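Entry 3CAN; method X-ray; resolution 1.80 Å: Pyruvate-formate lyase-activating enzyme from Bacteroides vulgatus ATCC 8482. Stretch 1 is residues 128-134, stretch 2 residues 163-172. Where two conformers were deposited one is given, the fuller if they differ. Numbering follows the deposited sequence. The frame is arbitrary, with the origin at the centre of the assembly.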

# COMPACT_ATOMS: atom_id res chain seq x y z
N ILE A 128 7.89 4.28 11.21
CA ILE A 128 6.51 4.69 11.37
C ILE A 128 5.67 3.45 11.67
O ILE A 128 6.04 2.33 11.30
N ILE A 129 4.59 3.67 12.40
CA ILE A 129 3.56 2.67 12.60
C ILE A 129 2.31 3.13 11.84
O ILE A 129 1.75 4.18 12.15
N ASN A 130 1.91 2.35 10.84
CA ASN A 130 0.73 2.65 10.03
C ASN A 130 -0.49 1.92 10.57
O ASN A 130 -0.55 0.69 10.52
N LEU A 131 -1.44 2.68 11.10
CA LEU A 131 -2.74 2.13 11.51
C LEU A 131 -3.66 2.18 10.29
O LEU A 131 -3.91 3.25 9.74
N LEU A 132 -4.13 1.02 9.86
CA LEU A 132 -4.94 0.89 8.66
C LEU A 132 -6.36 0.48 9.05
O LEU A 132 -6.65 -0.71 9.20
N PRO A 133 -7.25 1.47 9.24
CA PRO A 133 -8.61 1.13 9.67
C PRO A 133 -9.32 0.21 8.69
O PRO A 133 -9.26 0.38 7.46
N TYR A 134 -9.99 -0.78 9.26
CA TYR A 134 -10.73 -1.75 8.50
C TYR A 134 -11.91 -1.06 7.84
O TYR A 134 -12.64 -0.30 8.48
N VAL A 163 -11.74 6.27 18.38
CA VAL A 163 -10.86 5.13 18.68
C VAL A 163 -9.54 5.23 17.90
O VAL A 163 -8.47 5.04 18.47
N GLN A 164 -9.62 5.55 16.61
CA GLN A 164 -8.42 5.72 15.79
C GLN A 164 -7.46 6.72 16.41
O GLN A 164 -6.26 6.45 16.55
N GLN A 165 -7.98 7.87 16.83
CA GLN A 165 -7.13 8.90 17.43
C GLN A 165 -6.61 8.49 18.80
O GLN A 165 -5.50 8.85 19.17
N GLN A 166 -7.43 7.76 19.57
CA GLN A 166 -6.99 7.22 20.84
C GLN A 166 -5.82 6.27 20.64
O GLN A 166 -4.87 6.29 21.41
N CYS A 167 -5.86 5.47 19.58
CA CYS A 167 -4.75 4.55 19.28
C CYS A 167 -3.48 5.31 18.90
O CYS A 167 -2.38 4.97 19.33
N ILE A 168 -3.64 6.35 18.09
CA ILE A 168 -2.52 7.20 17.75
C ILE A 168 -1.92 7.84 18.99
O ILE A 168 -0.69 7.91 19.13
N GLN A 169 -2.77 8.32 19.90
CA GLN A 169 -2.30 8.96 21.12
C GLN A 169 -1.49 8.00 21.99
O GLN A 169 -0.46 8.37 22.53
N ILE A 170 -1.99 6.78 22.15
CA ILE A 170 -1.30 5.75 22.93
C ILE A 170 0.12 5.54 22.40
O ILE A 170 1.10 5.60 23.13
N LEU A 171 0.22 5.30 21.10
CA LEU A 171 1.52 5.04 20.50
C LEU A 171 2.46 6.25 20.67
O LEU A 171 3.63 6.09 21.01
N THR A 172 1.92 7.45 20.46
CA THR A 172 2.65 8.70 20.64
C THR A 172 3.12 8.85 22.09
O THR A 172 4.26 9.24 22.33

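No hydrogen bond links the two stretches; one leucine, Leu 131, makes four of the six residue contacts. Leu 131 lies in the strand and touches four residues of the helix. It also has the largest area covered by the other stretch, 76 Å². The strand that ends at Pro 133 and the helix run nearly antiparallel, with an angle of 165° between their directions. Their axes come within 10.3 Å, a spacing bridged by side chains from both stretches.

Alternation along the strand decides which residues face the helix. Ile 129, Leu 131 and Pro 133 point their CA-to-CB bonds toward it. Asn 130, between Ile 129 and Leu 131, points away. On the helix, Cys 167 and Leu 171 point toward the strand, one turn apart. Gln 164 and Ile 168 start out sideways, but the ends of their side chains come nearer.

Leu 131 adopts the m, t rotamer. CD1 of Leu 131 lies 3.4 Å from CD1 of Ile 168 and 3.6 Å from CB of Cys 167. CD1 of Leu 131 is also 4.3 Å from the backbone O of Gln 164. O of Gln 164 already accepts a hydrogen bond from N of Ile 168, at 3.0 Å. CD2 of Leu 131 comes to 3.9 Å from CD1 of Leu 171, and CD1 of Leu 131 lies 4.1 Å from the same CD1 of Leu 171.

Ile 168 is m, m. This bend brings its CD1 to Leu 131 although its CB leaves the helix sideways. Leu 171 is m, t and uses both methyls. CD2 of Leu 171 lies 3.9 Å from CD1 of Ile 129, and CD1 of Leu 171 lies between Leu 131 and Ile 129, 4.1 Å from CG2 of Ile 129. Ile 129 is also m, t, so its CD1 is extended toward the helix. Leu 171, Ile 129 and Leu 131 are all buried. Cys 167, m at chi1, is buried too and offers its CB to the leucine.

The other end of the contact is more polar. Pro 133, with its ring in the C-gamma exo pucker, packs against the side chain of Gln 164. CG of Pro 133 is 3.5 Å from OE1 of Gln 164. This is a van der Waals contact, since the ring carbon is no conventional donor. Gln 164 is m, t, with chi3 at 41°, and its NE2 is hydrogen-bonded elsewhere in the structure.

Near the far end of the helix stretch, OG1 of Thr 172 donates to O of Ile 168 at 2.8 Å. That bond stays within the helix, and Thr 172 makes no contact with the strand.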

# COMPACT_ATOMS: atom_id res chain seq x y z
CB ILE A 128 5.96 5.39 10.09
CG1 ILE A 128 4.62 6.09 10.35
CG2 ILE A 128 5.77 4.38 8.94
CD1 ILE A 128 4.70 7.21 11.30
CB ILE A 129 3.23 2.47 14.09
CG1 ILE A 129 4.47 2.05 14.88
CG2 ILE A 129 2.13 1.41 14.26
CD1 ILE A 129 4.30 2.18 16.40
CB ASN A 130 0.94 2.24 8.58
CG ASN A 130 2.12 2.92 7.96
OD1 ASN A 130 2.08 4.13 7.70
ND2 ASN A 130 3.20 2.17 7.75
CB LEU A 131 -3.33 2.92 12.69
CG LEU A 131 -2.47 3.04 13.95
CD1 LEU A 131 -3.25 3.76 15.06
CD2 LEU A 131 -1.99 1.67 14.40
CB LEU A 132 -4.32 -0.14 7.71
CG LEU A 132 -2.82 0.05 7.49
CD1 LEU A 132 -2.21 -1.13 6.75
CD2 LEU A 132 -2.54 1.36 6.76
CB PRO A 133 -9.31 2.49 9.76
CG PRO A 133 -8.22 3.46 9.95
CD PRO A 133 -7.08 2.93 9.13
CB TYR A 134 -11.23 -2.85 9.44
CG TYR A 134 -12.17 -3.85 8.81
CD1 TYR A 134 -11.67 -4.92 8.06
CD2 TYR A 134 -13.55 -3.75 8.96
CE1 TYR A 134 -12.53 -5.86 7.49
CE2 TYR A 134 -14.41 -4.67 8.39
CZ TYR A 134 -13.90 -5.72 7.66
OH TYR A 134 -14.75 -6.64 7.08
CB VAL A 163 -11.56 3.77 18.41
CG1 VAL A 163 -10.56 2.62 18.44
CG2 VAL A 163 -12.68 3.54 19.44
CB GLN A 164 -8.79 6.17 14.38
CG GLN A 164 -9.48 5.10 13.55
CD GLN A 164 -9.92 5.64 12.21
OE1 GLN A 164 -9.18 6.39 11.57
NE2 GLN A 164 -11.11 5.26 11.77
CB GLN A 165 -7.87 10.24 17.51
CG GLN A 165 -8.21 10.83 16.15
CD GLN A 165 -6.98 11.09 15.27
OE1 GLN A 165 -5.89 11.39 15.77
NE2 GLN A 165 -7.15 10.97 13.96
CB GLN A 166 -8.16 6.54 21.58
CG GLN A 166 -9.15 7.55 22.18
CD GLN A 166 -10.49 6.93 22.61
OE1 GLN A 166 -10.82 5.80 22.23
NE2 GLN A 166 -11.26 7.67 23.40
CB CYS A 167 -5.14 3.58 18.16
SG CYS A 167 -6.44 2.42 18.63
CB ILE A 168 -2.93 8.29 16.74
CG1 ILE A 168 -3.30 7.65 15.39
CG2 ILE A 168 -1.82 9.32 16.57
CD1 ILE A 168 -2.14 6.99 14.63
CB GLN A 169 -3.46 9.53 21.94
CG GLN A 169 -3.01 10.40 23.11
CD GLN A 169 -2.23 11.62 22.64
OE1 GLN A 169 -2.73 12.43 21.85
NE2 GLN A 169 -0.99 11.75 23.09
CB ILE A 170 -2.06 4.41 22.91
CG1 ILE A 170 -3.37 4.52 23.72
CG2 ILE A 170 -1.20 3.28 23.49
CD1 ILE A 170 -4.39 3.45 23.38
CB LEU A 171 1.34 4.65 19.02
CG LEU A 171 0.66 3.31 18.80
CD1 LEU A 171 0.15 3.17 17.35
CD2 LEU A 171 1.59 2.15 19.19
CB THR A 172 1.79 9.91 20.22
OG1 THR A 172 1.34 9.75 18.87
CG2 THR A 172 2.59 11.20 20.33